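Local structure of beta-N-acetylhexosaminidase (Beutenbergia cavernae, 5BU9) at residues T19-A24 and V85-G90; Q59-V64 and V72-A77; V76-E81 and A119-S124; S94-P97 and D101-A104; A172-R175 and E180-I183. The protein probably hydrolyses terminal non-reducing N-acetyl-D-hexosamine residues from N-acetyl-beta-D-hexosaminides, as a member of glycoside hydrolase family 3. All coordinates share one frame; numbering follows the deposited sequence. Where two conformers were deposited one is given.

How the contacts relate
All five contacts belong to the TIM-barrel domain of family 3, and contacts 1, 2, 3 and 5 reach the same sheet. Contacts 2 and 3 share Val76 and Ala77 on strand 75-82, which carries helix 50-61 in one and helix 107-123 in the other; both are buried and rest on apolar contact between helix and strand, though a water bridge is added in contact 3. Contact 1, also buried and apolar, joins two loops. Contacts 4 and 5 are only partly buried and turn polar: an amide-to-carbonyl bond in one, a salt bridge in the other. Contacts 3 and 5 meet where Leu121 packs on the selenium of Met174, and Gln86 ties contact 1 to residues 94-97 of contact 4.

Contact 1. Residues T19-A24 and V85-G90; sequences TDAATA and VQVLRG
The methyl of Ala21 meets branches of two successive residues, Val87 and Leu88, where the C-terminal end of strand 15-20 in the TIM barrel comes up against the loop that follows the antiparallel strands 75-82 and 85-86. Ala21 CB points toward the other segment. Val87 also faces across, and its CG1, set anti to the backbone N (chi1 168°), comes to 3.7 Å from Ala21 CB. Leu88 leaves the chain to one side and brings in the end of its side chain instead, with CD2 at 3.9 Å from the same Ala21 CB. One small methyl thus takes both branched residues, and no hydrogen bond crosses.

What presents Ala21 is a type I turn from Asp20 to Thr23, closed by Thr23 N on Asp20 O at 3.1 Å. An Asx turn reinforces it: Asp20 OD2 accepts from Ala22 N at 3.1 Å, the N-H arriving from above the carboxylate plane. On the other segment Gln86 holds its own loop, NE2 giving a bond to Leu88 O at 3.0 Å with that oxygen close to the amide plane. The same amide also bonds Ser94 O and Ile96 N, so both its ends are engaged. Behind the turn, Thr19 OG1 donates to Thr23 O at 2.6 Å, lying in the carbonyl plane, and itself receives the backbone N of Glu25.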
loop_
_atom_site.group_PDB
_atom_site.type_symbol
_atom_site.label_atom_id
_atom_site.label_comp_id
_atom_site.label_asym_id
_atom_site.label_seq_id
_atom_site.Cartn_x
_atom_site.Cartn_y
_atom_site.Cartn_z
ATOM N N THR A 19 12.778 -0.132 -4.308
ATOM C CA THR A 19 14.227 -0.340 -4.325
ATOM C C THR A 19 14.475 -1.392 -3.258
ATOM O O THR A 19 13.683 -1.552 -2.326
ATOM C CB THR A 19 15.045 0.948 -4.014
ATOM O OG1 THR A 19 16.431 0.637 -4.037
ATOM C CG2 THR A 19 14.738 1.490 -2.643
ATOM N N ASP A 20 15.564 -2.128 -3.393
ATOM C CA ASP A 20 15.918 -3.090 -2.381
ATOM C C ASP A 20 16.214 -2.318 -1.093
ATOM O O ASP A 20 16.791 -1.235 -1.153
ATOM C CB ASP A 20 17.135 -3.912 -2.815
ATOM C CG ASP A 20 17.517 -4.940 -1.765
ATOM O OD1 ASP A 20 16.742 -5.928 -1.619
ATOM O OD2 ASP A 20 18.549 -4.742 -1.069
ATOM N N ALA A 21 15.824 -2.865 0.055
ATOM C CA ALA A 21 15.954 -2.153 1.313
ATOM C C ALA A 21 17.408 -1.846 1.679
ATOM O O ALA A 21 17.652 -0.950 2.468
ATOM C CB ALA A 21 15.293 -2.923 2.425
ATOM N N ALA A 22 18.378 -2.537 1.085
ATOM C CA ALA A 22 19.741 -2.342 1.506
ATOM C C ALA A 22 20.504 -1.445 0.556
ATOM O O ALA A 22 21.669 -1.135 0.787
ATOM C CB ALA A 22 20.433 -3.681 1.657
ATOM N N THR A 23 19.866 -1.021 -0.526
ATOM C CA THR A 23 20.572 -0.204 -1.518
ATOM C C THR A 23 19.652 0.751 -2.214
ATOM O O THR A 23 18.585 0.352 -2.656
ATOM C CB THR A 23 21.229 -1.047 -2.644
ATOM O OG1 THR A 23 22.038 -2.074 -2.069
ATOM C CG2 THR A 23 22.105 -0.146 -3.536
ATOM N N ALA A 24 20.074 2.003 -2.331
ATOM C CA ALA A 24 19.401 2.939 -3.221
ATOM C C ALA A 24 19.738 2.561 -4.670
ATOM O O ALA A 24 20.725 3.016 -5.223
ATOM C CB ALA A 24 19.815 4.360 -2.935
ATOM N N VAL A 85 6.302 -10.878 7.787
ATOM C CA VAL A 85 6.457 -9.711 6.905
ATOM C C VAL A 85 7.077 -8.543 7.682
ATOM O O VAL A 85 6.385 -7.690 8.259
ATOM C CB VAL A 85 5.107 -9.281 6.254
ATOM C CG1 VAL A 85 5.319 -8.064 5.324
ATOM C CG2 VAL A 85 4.470 -10.443 5.444
ATOM N N GLN A 86 8.398 -8.523 7.716
ATOM C CA GLN A 86 9.110 -7.440 8.375
ATOM C C GLN A 86 10.333 -7.150 7.519
ATOM O O GLN A 86 11.329 -7.870 7.595
ATOM C CB GLN A 86 9.502 -7.806 9.825
ATOM C CG GLN A 86 10.127 -6.608 10.598
ATOM C CD GLN A 86 10.585 -6.947 11.998
ATOM O OE1 GLN A 86 10.038 -7.843 12.643
ATOM N NE2 GLN A 86 11.599 -6.220 12.487
ATOM N N VAL A 87 10.248 -6.139 6.659
ATOM C CA VAL A 87 11.330 -5.911 5.723
ATOM C C VAL A 87 12.572 -5.434 6.486
ATOM O O VAL A 87 13.690 -5.795 6.149
ATOM C CB VAL A 87 10.945 -4.898 4.643
ATOM C CG1 VAL A 87 12.211 -4.467 3.877
ATOM C CG2 VAL A 87 9.861 -5.478 3.687
ATOM N N LEU A 88 12.373 -4.615 7.511
ATOM C CA LEU A 88 13.506 -3.964 8.165
ATOM C C LEU A 88 13.793 -4.620 9.509
ATOM O O LEU A 88 12.989 -4.562 10.456
ATOM C CB LEU A 88 13.239 -2.461 8.323
ATOM C CG LEU A 88 13.090 -1.724 6.977
ATOM C CD1 LEU A 88 12.736 -0.254 7.180
ATOM C CD2 LEU A 88 14.352 -1.871 6.106
ATOM N N ARG A 89 14.962 -5.226 9.585
ATOM C CA ARG A 89 15.351 -5.998 10.748
ATOM C C ARG A 89 16.788 -5.659 11.091
ATOM O O ARG A 89 17.459 -5.007 10.300
ATOM C CB ARG A 89 15.177 -7.502 10.467
ATOM C CG ARG A 89 14.730 -8.319 11.675
ATOM C CD ARG A 89 14.869 -9.805 11.421
ATOM N NE ARG A 89 14.224 -10.179 10.165
ATOM C CZ ARG A 89 12.914 -10.381 10.030
ATOM N NH1 ARG A 89 12.400 -10.731 8.839
ATOM N NH2 ARG A 89 12.122 -10.239 11.096
ATOM N N GLY A 90 17.262 -6.078 12.265
ATOM C CA GLY A 90 18.664 -5.908 12.599
ATOM C C GLY A 90 18.903 -4.851 13.663
ATOM O O GLY A 90 17.978 -4.522 14.409
#

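Contact 2. Residues Q59-V64 and V72-A77; sequences QLTAAV and VPLLVA
Leu74 points toward the last part of helix 50-61 and the turn that follows, and meets Leu60, Thr61 and Val64 together, at the return from helix to strand 75-82 in a beta-alpha-beta crossover of the TIM barrel. The tight part lies round its branched end: Val64 CG1 presses on Leu74 CG at 3.5 Å, with CD2 close by, the two side chains running past each other in opposite directions. Leu74 CD1 lies against the backbone, 3.5 Å from Leu60 O, and also reaches Leu60 CB at 4.0 Å. Val40 and Ile32 touch Leu74 as well.

The margin is looser. Thr61, partly exposed, offers its CG2 to Leu74 CD1 at 4.1 Å and to Val76 CG2 only at 4.4 Å. With chi1 at 54°, Thr61 turns OG1 back to Val57 O and Glu58 O of its own helix, and CG2 is left for the strand. Cut back to an alanine, Leu74 would probably leave a gap between Val64 and the Leu60 carbonyl and let the Val64 side chain shift.

No hydrogen bond joins the two segments. Helix, turn and strand are therefore held here by shape and apolar burial, the carbonyls of Leu60 and Thr61 being satisfied within their own turn by Ala63 N and Val64 N.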
loop_
_atom_site.group_PDB
_atom_site.type_symbol
_atom_site.label_atom_id
_atom_site.label_comp_id
_atom_site.label_asym_id
_atom_site.label_seq_id
_atom_site.Cartn_x
_atom_site.Cartn_y
_atom_site.Cartn_z
ATOM N N GLN A 59 19.829 8.806 0.370
ATOM C CA GLN A 59 20.170 8.859 -1.049
ATOM C C GLN A 59 18.949 9.068 -1.940
ATOM O O GLN A 59 19.018 9.729 -2.990
ATOM C CB GLN A 59 20.867 7.577 -1.477
ATOM C CG GLN A 59 22.113 7.230 -0.717
ATOM C CD GLN A 59 22.792 5.998 -1.303
ATOM O OE1 GLN A 59 23.160 5.977 -2.486
ATOM N NE2 GLN A 59 22.944 4.961 -0.483
ATOM N N LEU A 60 17.840 8.469 -1.528
ATOM C CA LEU A 60 16.603 8.557 -2.287
ATOM C C LEU A 60 16.042 9.966 -2.122
ATOM O O LEU A 60 15.634 10.585 -3.094
ATOM C CB LEU A 60 15.591 7.489 -1.838
ATOM C CG LEU A 60 16.029 6.002 -1.950
ATOM C CD1 LEU A 60 15.033 5.062 -1.277
ATOM C CD2 LEU A 60 16.159 5.623 -3.396
ATOM N N THR A 61 16.035 10.487 -0.896
ATOM C CA THR A 61 15.393 11.774 -0.680
ATOM C C THR A 61 16.275 12.854 -1.294
ATOM O O THR A 61 15.803 13.924 -1.635
ATOM C CB THR A 61 15.119 12.074 0.823
ATOM O OG1 THR A 61 16.321 11.943 1.578
ATOM C CG2 THR A 61 14.087 11.117 1.382
ATOM N N ALA A 62 17.557 12.548 -1.473
ATOM C CA ALA A 62 18.474 13.509 -2.081
ATOM C C ALA A 62 18.150 13.708 -3.568
ATOM O O ALA A 62 18.639 14.633 -4.196
ATOM C CB ALA A 62 19.908 13.059 -1.902
ATOM N N ALA A 63 17.329 12.835 -4.133
ATOM C CA ALA A 63 16.979 12.963 -5.531
ATOM C C ALA A 63 15.776 13.869 -5.688
ATOM O O ALA A 63 15.427 14.214 -6.808
ATOM C CB ALA A 63 16.700 11.594 -6.151
ATOM N N VAL A 64 15.133 14.263 -4.590
ATOM C CA VAL A 64 14.029 15.206 -4.750
ATOM C C VAL A 64 14.676 16.554 -4.932
ATOM O O VAL A 64 15.554 16.956 -4.173
ATOM C CB VAL A 64 12.942 15.203 -3.592
ATOM C CG1 VAL A 64 12.716 13.829 -2.988
ATOM C CG2 VAL A 64 13.157 16.255 -2.538
ATOM N N VAL A 72 8.444 18.372 -3.939
ATOM C CA VAL A 72 7.575 17.564 -3.095
ATOM C C VAL A 72 8.338 16.378 -2.498
ATOM O O VAL A 72 9.011 15.635 -3.216
ATOM C CB VAL A 72 6.367 17.091 -3.872
ATOM C CG1 VAL A 72 5.561 16.099 -3.036
ATOM C CG2 VAL A 72 5.513 18.304 -4.230
ATOM N N PRO A 73 8.245 16.208 -1.172
ATOM C CA PRO A 73 9.017 15.130 -0.537
ATOM C C PRO A 73 8.446 13.746 -0.848
ATOM O O PRO A 73 7.296 13.621 -1.235
ATOM C CB PRO A 73 8.940 15.461 0.965
ATOM C CG PRO A 73 7.797 16.449 1.108
ATOM C CD PRO A 73 7.711 17.184 -0.201
ATOM N N LEU A 74 9.281 12.723 -0.719
ATOM C CA LEU A 74 8.873 11.342 -0.927
ATOM C C LEU A 74 8.015 10.835 0.223
ATOM O O LEU A 74 8.277 11.137 1.383
ATOM C CB LEU A 74 10.105 10.437 -1.062
ATOM C CG LEU A 74 11.162 10.790 -2.117
ATOM C CD1 LEU A 74 12.367 9.826 -2.075
ATOM C CD2 LEU A 74 10.486 10.812 -3.501
ATOM N N LEU A 75 6.978 10.077 -0.112
ATOM C CA LEU A 75 6.472 9.059 0.786
ATOM C C LEU A 75 7.515 7.918 0.722
ATOM O O LEU A 75 7.910 7.456 -0.370
ATOM C CB LEU A 75 5.065 8.590 0.381
ATOM C CG LEU A 75 3.958 9.574 0.758
ATOM C CD1 LEU A 75 2.658 9.232 0.056
ATOM C CD2 LEU A 75 3.735 9.613 2.273
ATOM N N VAL A 76 8.016 7.521 1.887
ATOM C CA VAL A 76 8.996 6.448 1.975
ATOM C C VAL A 76 8.347 5.321 2.767
ATOM O O VAL A 76 8.137 5.431 3.980
ATOM C CB VAL A 76 10.303 6.908 2.652
ATOM C CG1 VAL A 76 11.316 5.820 2.549
ATOM C CG2 VAL A 76 10.816 8.198 2.049
ATOM N N ALA A 77 8.009 4.254 2.068
ATOM C CA ALA A 77 7.224 3.183 2.640
ATOM C C ALA A 77 8.038 1.937 2.748
ATOM O O ALA A 77 9.006 1.766 2.000
ATOM C CB ALA A 77 5.989 2.905 1.756
#

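Contact 3. Residues V76-E81 and A119-S124; sequences VATDQE and AELAAS
At chi1 -162° Gln80 sends CG to the side opposite its backbone N, and a turn about CB-CG (chi2 83°) lays CB, CG and the amide NE2 across the end of Leu121. Leu121 has CG anti to the carbonyl carbon (chi1 -71°) and holds both methyls out toward strand 75-82. This is helix packing on a TIM-barrel strand: helix 107-123, which comes after strand 85-86 and the short helix 99-102, packs on strand 75-82 before strand 128-129 continues the sheet.

The two side chains meet at a slant. Leu121 CD1 touches Gln80 CB at 3.9 Å, while Leu121 CD2 lies along the rest, 3.9 Å from Gln80 CG and 4.0 Å from Gln80 NE2. Thr78 adds a lesser contact, its CG2 being 4.2 Å from Leu121 CD2; its hydroxyl is bonded to Leu42 O. The amide of Gln80 is fixed at its nitrogen, where NE2 bonds Leu88 O in the loop after strand 85-86. Putting an alanine at Gln80 removes the CG and amide that lie along Leu121 CD2, and would probably leave Leu88 O without this donor and break the water link to Glu120.

Glu120, one residue back on the helix, joins through a bridging water. One carboxylate oxygen, OE2, bonds Ser94 OG; the other, OE1, accepts from the water at 2.9 Å, and that water accepts from Gln80 NE2 at 3.1 Å.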
loop_
_atom_site.group_PDB
_atom_site.type_symbol
_atom_site.label_atom_id
_atom_site.label_comp_id
_atom_site.label_asym_id
_atom_site.label_seq_id
_atom_site.Cartn_x
_atom_site.Cartn_y
_atom_site.Cartn_z
ATOM N N VAL A 76 8.016 7.521 1.887
ATOM C CA VAL A 76 8.996 6.448 1.975
ATOM C C VAL A 76 8.347 5.321 2.767
ATOM O O VAL A 76 8.137 5.431 3.980
ATOM C CB VAL A 76 10.303 6.908 2.652
ATOM C CG1 VAL A 76 11.316 5.820 2.549
ATOM C CG2 VAL A 76 10.816 8.198 2.049
ATOM N N ALA A 77 8.009 4.254 2.068
ATOM C CA ALA A 77 7.224 3.183 2.640
ATOM C C ALA A 77 8.038 1.937 2.748
ATOM O O ALA A 77 9.006 1.766 2.000
ATOM C CB ALA A 77 5.989 2.905 1.756
ATOM N N THR A 78 7.637 1.041 3.646
ATOM C CA THR A 78 8.119 -0.339 3.575
ATOM C C THR A 78 7.014 -1.248 4.123
ATOM O O THR A 78 5.965 -0.770 4.558
ATOM C CB THR A 78 9.468 -0.557 4.335
ATOM O OG1 THR A 78 9.938 -1.880 4.084
ATOM C CG2 THR A 78 9.293 -0.406 5.822
ATOM N N ASP A 79 7.242 -2.551 4.058
ATOM C CA ASP A 79 6.341 -3.554 4.637
ATOM C C ASP A 79 6.772 -3.953 6.033
ATOM O O ASP A 79 7.547 -4.925 6.169
ATOM C CB ASP A 79 6.309 -4.839 3.788
ATOM C CG ASP A 79 5.312 -4.779 2.631
ATOM O OD1 ASP A 79 4.556 -3.782 2.494
ATOM O OD2 ASP A 79 5.291 -5.758 1.855
ATOM N N GLN A 80 6.276 -3.257 7.067
ATOM C CA GLN A 80 6.690 -3.592 8.436
ATOM C C GLN A 80 5.457 -4.045 9.229
ATOM O O GLN A 80 4.996 -3.347 10.108
ATOM C CB GLN A 80 7.398 -2.403 9.112
ATOM C CG GLN A 80 8.249 -2.771 10.365
ATOM C CD GLN A 80 9.660 -3.290 10.034
ATOM O OE1 GLN A 80 9.878 -3.859 8.977
ATOM N NE2 GLN A 80 10.622 -3.066 10.936
ATOM N N GLU A 81 4.916 -5.211 8.893
ATOM C CA GLU A 81 3.742 -5.753 9.599
ATOM C C GLU A 81 4.152 -6.427 10.886
ATOM O O GLU A 81 3.446 -6.336 11.890
ATOM C CB GLU A 81 2.976 -6.781 8.740
ATOM C CG GLU A 81 2.406 -6.252 7.414
ATOM C CD GLU A 81 1.915 -7.375 6.506
ATOM O OE1 GLU A 81 1.520 -8.455 6.997
ATOM O OE2 GLU A 81 1.960 -7.196 5.282
ATOM N N ALA A 119 8.804 4.298 15.943
ATOM C CA ALA A 119 9.937 5.188 16.228
ATOM C C ALA A 119 11.207 4.701 15.498
ATOM O O ALA A 119 12.017 5.496 15.010
ATOM C CB ALA A 119 10.184 5.282 17.744
ATOM N N GLU A 120 11.354 3.380 15.429
ATOM C CA GLU A 120 12.461 2.751 14.734
ATOM C C GLU A 120 12.308 3.010 13.240
ATOM O O GLU A 120 13.269 3.368 12.576
ATOM C CB GLU A 120 12.498 1.251 15.039
ATOM C CG GLU A 120 12.570 0.910 16.534
ATOM C CD GLU A 120 12.256 -0.562 16.825
ATOM O OE1 GLU A 120 11.795 -1.270 15.904
ATOM O OE2 GLU A 120 12.455 -1.011 17.977
ATOM N N LEU A 121 11.096 2.853 12.717
ATOM C CA LEU A 121 10.854 3.157 11.306
ATOM C C LEU A 121 11.192 4.611 11.023
ATOM O O LEU A 121 11.961 4.891 10.119
ATOM C CB LEU A 121 9.416 2.868 10.915
ATOM C CG LEU A 121 9.083 1.389 10.852
ATOM C CD1 LEU A 121 7.615 1.238 10.489
ATOM C CD2 LEU A 121 9.950 0.736 9.837
ATOM N N ALA A 122 10.643 5.532 11.813
ATOM C CA ALA A 122 10.853 6.963 11.593
ATOM C C ALA A 122 12.330 7.311 11.663
ATOM O O ALA A 122 12.805 8.138 10.905
ATOM C CB ALA A 122 10.086 7.791 12.626
ATOM N N ALA A 123 13.056 6.694 12.587
ATOM C CA ALA A 123 14.481 6.977 12.698
ATOM C C ALA A 123 15.258 6.488 11.460
ATOM O O ALA A 123 16.313 7.025 11.148
ATOM C CB ALA A 123 15.049 6.354 13.955
ATOM N N SER A 124 14.738 5.484 10.761
ATOM C CA SER A 124 15.407 4.989 9.560
ATOM C C SER A 124 14.877 5.701 8.313
ATOM O O SER A 124 15.158 5.278 7.192
ATOM C CB SER A 124 15.237 3.472 9.420
ATOM O OG SER A 124 13.914 3.139 9.025
HETATM O O HOH W 1 10.148 -1.415 13.492
#

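Contact 4. Residues S94-P97 and D101-A104; sequences SDIP and DQGA
The flat amide of Gln102 is used edge-on by Pro97 and approached out of plane by Ile96. Pro97 O lies within a few degrees of the amide plane, 2.9 Å from Gln102 NE2, in a bond with an N-H...O angle of 158°. Seen from the acceptor the meeting is less regular, because the nitrogen stands 39° above the plane of the Pro97 carbonyl. The Ile96 methyl CG2 comes to 3.6 Å from Gln102 NE2 and stands well out of the amide plane, the two side chains crossing at a slant.

The setting is a beta-alpha loop of the TIM barrel, where the chain leaves strand 85-86, passes residues 94-97 and makes the short helix 99-102 before helix 107-123. Gln102 belongs to that short helix, and its side chain reaches back toward the residues that lead into the helix. The chain is extended beyond CG (chi2 173°), which carries NE2 the full length back to Pro97. A second bond from NE2 goes to Glu81 O, near the amide plane as well, so the nitrogen joins the loop to strand 75-82. Leu110, Trp117 and Phe156 also touch the Gln102 side chain, which is buried.

Toward the outside the contact is made by carbons packing, with the Asp101 carboxylate at its edge. The Pro97 ring rests against Asp101 and Gln102, its CG at 4.2 Å from Gln102 CG. Pro97 CB lies 3.8 Å from Asp101 CB and 4.2 Å from Asp101 OD2.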
loop_
_atom_site.group_PDB
_atom_site.type_symbol
_atom_site.label_atom_id
_atom_site.label_comp_id
_atom_site.label_asym_id
_atom_site.label_seq_id
_atom_site.Cartn_x
_atom_site.Cartn_y
_atom_site.Cartn_z
ATOM N N SER A 94 13.254 -3.739 16.520
ATOM C CA SER A 94 12.602 -4.824 17.266
ATOM C C SER A 94 12.379 -6.060 16.390
ATOM O O SER A 94 12.326 -5.950 15.167
ATOM C CB SER A 94 11.265 -4.352 17.822
ATOM O OG SER A 94 11.485 -3.216 18.631
ATOM N N ASP A 95 12.275 -7.238 17.003
ATOM C CA ASP A 95 11.745 -8.402 16.295
ATOM C C ASP A 95 10.249 -8.387 16.574
ATOM O O ASP A 95 9.806 -8.790 17.647
ATOM C CB ASP A 95 12.398 -9.726 16.740
ATOM C CG ASP A 95 13.873 -9.851 16.300
ATOM O OD1 ASP A 95 14.177 -9.597 15.108
ATOM O OD2 ASP A 95 14.735 -10.210 17.144
ATOM N N ILE A 96 9.492 -7.903 15.595
ATOM C CA ILE A 96 8.065 -7.693 15.716
ATOM C C ILE A 96 7.326 -9.019 15.535
ATOM O O ILE A 96 7.565 -9.711 14.574
ATOM C CB ILE A 96 7.603 -6.671 14.691
ATOM C CG1 ILE A 96 8.461 -5.403 14.786
ATOM C CG2 ILE A 96 6.158 -6.338 14.918
ATOM C CD1 ILE A 96 8.163 -4.367 13.668
ATOM N N PRO A 97 6.424 -9.369 16.472
ATOM C CA PRO A 97 5.651 -10.617 16.368
ATOM C C PRO A 97 4.674 -10.613 15.183
ATOM O O PRO A 97 4.454 -9.558 14.594
ATOM C CB PRO A 97 4.897 -10.683 17.714
ATOM C CG PRO A 97 5.059 -9.345 18.353
ATOM C CD PRO A 97 6.265 -8.717 17.782
ATOM N N ASP A 101 -0.153 -12.960 16.737
ATOM C CA ASP A 101 0.340 -12.745 18.111
ATOM C C ASP A 101 -0.046 -11.351 18.617
ATOM O O ASP A 101 -0.509 -11.210 19.741
ATOM C CB ASP A 101 1.854 -12.918 18.186
ATOM C CG ASP A 101 2.283 -14.370 18.152
ATOM O OD1 ASP A 101 1.426 -15.265 18.274
ATOM O OD2 ASP A 101 3.488 -14.619 18.007
ATOM N N GLN A 102 0.112 -10.329 17.770
ATOM C CA GLN A 102 -0.286 -8.973 18.151
ATOM C C GLN A 102 -1.775 -8.936 18.527
ATOM O O GLN A 102 -2.179 -8.214 19.437
ATOM C CB GLN A 102 0.010 -7.981 17.023
ATOM C CG GLN A 102 1.497 -7.726 16.747
ATOM C CD GLN A 102 1.716 -6.871 15.502
ATOM O OE1 GLN A 102 1.030 -5.864 15.286
ATOM N NE2 GLN A 102 2.653 -7.286 14.665
ATOM N N GLY A 103 -2.590 -9.730 17.834
ATOM C CA GLY A 103 -4.009 -9.821 18.146
ATOM C C GLY A 103 -4.359 -10.360 19.536
ATOM O O GLY A 103 -5.474 -10.187 20.006
ATOM N N ALA A 104 -3.413 -11.024 20.194
ATOM C CA ALA A 104 -3.654 -11.562 21.528
ATOM C C ALA A 104 -3.304 -10.557 22.642
ATOM O O ALA A 104 -3.565 -10.809 23.817
ATOM C CB ALA A 104 -2.873 -12.854 21.715
#

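Contact 5. Residues A172-R175 and E180-I183; sequences AGMR and ETVI
Arg175 and Glu180 form a salt bridge across the turn that takes helix 160-176 into barrel strand 180-186. Arg175 NE donates to Glu180 OE2 at 3.0 Å, nearly straight at 161°; the oxygen lies near the guanidinium plane and is met on its syn side but tilted out of the carboxylate plane, the two flat groups 58° apart. On the anti side the same Glu180 OE2 takes Thr181 N at 3.3 Å. A water gives it a third bond at 2.8 Å, donates to Thr181 O at 2.8 Å and accepts from Arg175 NH2 at 3.1 Å.

Beside this polar cluster, Thr181 CG2 lies 3.5 Å from CG of Met174, a selenomethionine, tighter than usual for carbons. Thr181 OG1 occupies the crowded position between backbone N and carbonyl carbon (chi1 44°) and bonds Ser171 OG, about one turn before Arg175 on helix 160-176. Farther out, Glu180 is fixed in the sheet by backbone bonds to Asn127 and Asn129, while Met174 also touches Ala114 and Leu121.

Three donors on one carboxylate oxygen are consistent with an ionised Glu180. Helix and strand are joined by charge at the partly exposed rim and by apolar packing on the buried side.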
loop_
_atom_site.group_PDB
_atom_site.type_symbol
_atom_site.label_atom_id
_atom_site.label_comp_id
_atom_site.label_asym_id
_atom_site.label_seq_id
_atom_site.Cartn_x
_atom_site.Cartn_y
_atom_site.Cartn_z
ATOM N N ALA A 172 -2.586 3.684 15.531
ATOM C CA ALA A 172 -2.460 4.797 16.479
ATOM C C ALA A 172 -1.023 4.982 17.004
ATOM O O ALA A 172 -0.533 6.113 17.085
ATOM C CB ALA A 172 -3.425 4.615 17.625
ATOM N N GLY A 173 -0.343 3.886 17.348
ATOM C CA GLY A 173 1.028 3.971 17.833
ATOM C C GLY A 173 1.998 4.389 16.736
ATOM O O GLY A 173 2.959 5.121 16.945
HETATM N N MSE A 174 1.713 3.897 15.547
HETATM C CA MSE A 174 2.484 4.197 14.372
HETATM C C MSE A 174 2.411 5.712 14.126
HETATM O O MSE A 174 3.453 6.376 14.064
HETATM C CB MSE A 174 1.945 3.358 13.192
HETATM C CG MSE A 174 2.941 3.065 12.084
HETATM SE SE MSE A 174 4.312 1.732 12.457
HETATM C CE MSE A 174 3.325 0.712 13.769
ATOM N N ARG A 175 1.189 6.260 14.046
ATOM C CA ARG A 175 0.979 7.699 13.877
ATOM C C ARG A 175 1.618 8.497 15.013
ATOM O O ARG A 175 2.159 9.563 14.762
ATOM C CB ARG A 175 -0.514 8.045 13.808
ATOM C CG ARG A 175 -1.225 7.484 12.595
ATOM C CD ARG A 175 -2.636 8.079 12.337
ATOM N NE ARG A 175 -3.244 7.280 11.274
ATOM C CZ ARG A 175 -4.192 6.371 11.471
ATOM N NH1 ARG A 175 -4.690 6.192 12.688
ATOM N NH2 ARG A 175 -4.658 5.659 10.449
ATOM N N GLU A 180 2.630 7.157 9.049
ATOM C CA GLU A 180 1.266 6.876 8.626
ATOM C C GLU A 180 1.142 5.420 8.244
ATOM O O GLU A 180 2.145 4.773 7.942
ATOM C CB GLU A 180 0.842 7.772 7.454
ATOM C CG GLU A 180 0.194 9.102 7.914
ATOM C CD GLU A 180 -1.174 8.918 8.606
ATOM O OE1 GLU A 180 -1.768 9.952 9.015
ATOM O OE2 GLU A 180 -1.658 7.755 8.733
ATOM N N THR A 181 -0.086 4.908 8.256
ATOM C CA THR A 181 -0.326 3.509 7.925
ATOM C C THR A 181 -1.197 3.374 6.670
ATOM O O THR A 181 -1.838 4.335 6.237
ATOM C CB THR A 181 -0.990 2.791 9.095
ATOM O OG1 THR A 181 -2.031 3.622 9.626
ATOM C CG2 THR A 181 0.055 2.513 10.200
ATOM N N VAL A 182 -1.160 2.194 6.064
ATOM C CA VAL A 182 -2.024 1.855 4.942
ATOM C C VAL A 182 -2.820 0.613 5.296
ATOM O O VAL A 182 -2.243 -0.452 5.408
ATOM C CB VAL A 182 -1.199 1.613 3.695
ATOM C CG1 VAL A 182 -2.114 1.281 2.509
ATOM C CG2 VAL A 182 -0.298 2.852 3.414
ATOM N N ILE A 183 -4.128 0.712 5.508
ATOM C CA ILE A 183 -4.857 -0.513 5.868
ATOM C C ILE A 183 -5.025 -1.351 4.593
ATOM O O ILE A 183 -5.230 -0.802 3.505
ATOM C CB ILE A 183 -6.200 -0.194 6.578
ATOM C CG1 ILE A 183 -7.092 0.686 5.723
ATOM C CG2 ILE A 183 -5.943 0.528 7.899
ATOM C CD1 ILE A 183 -8.475 0.788 6.291
HETATM O O HOH W 2 -3.623 6.083 7.562
#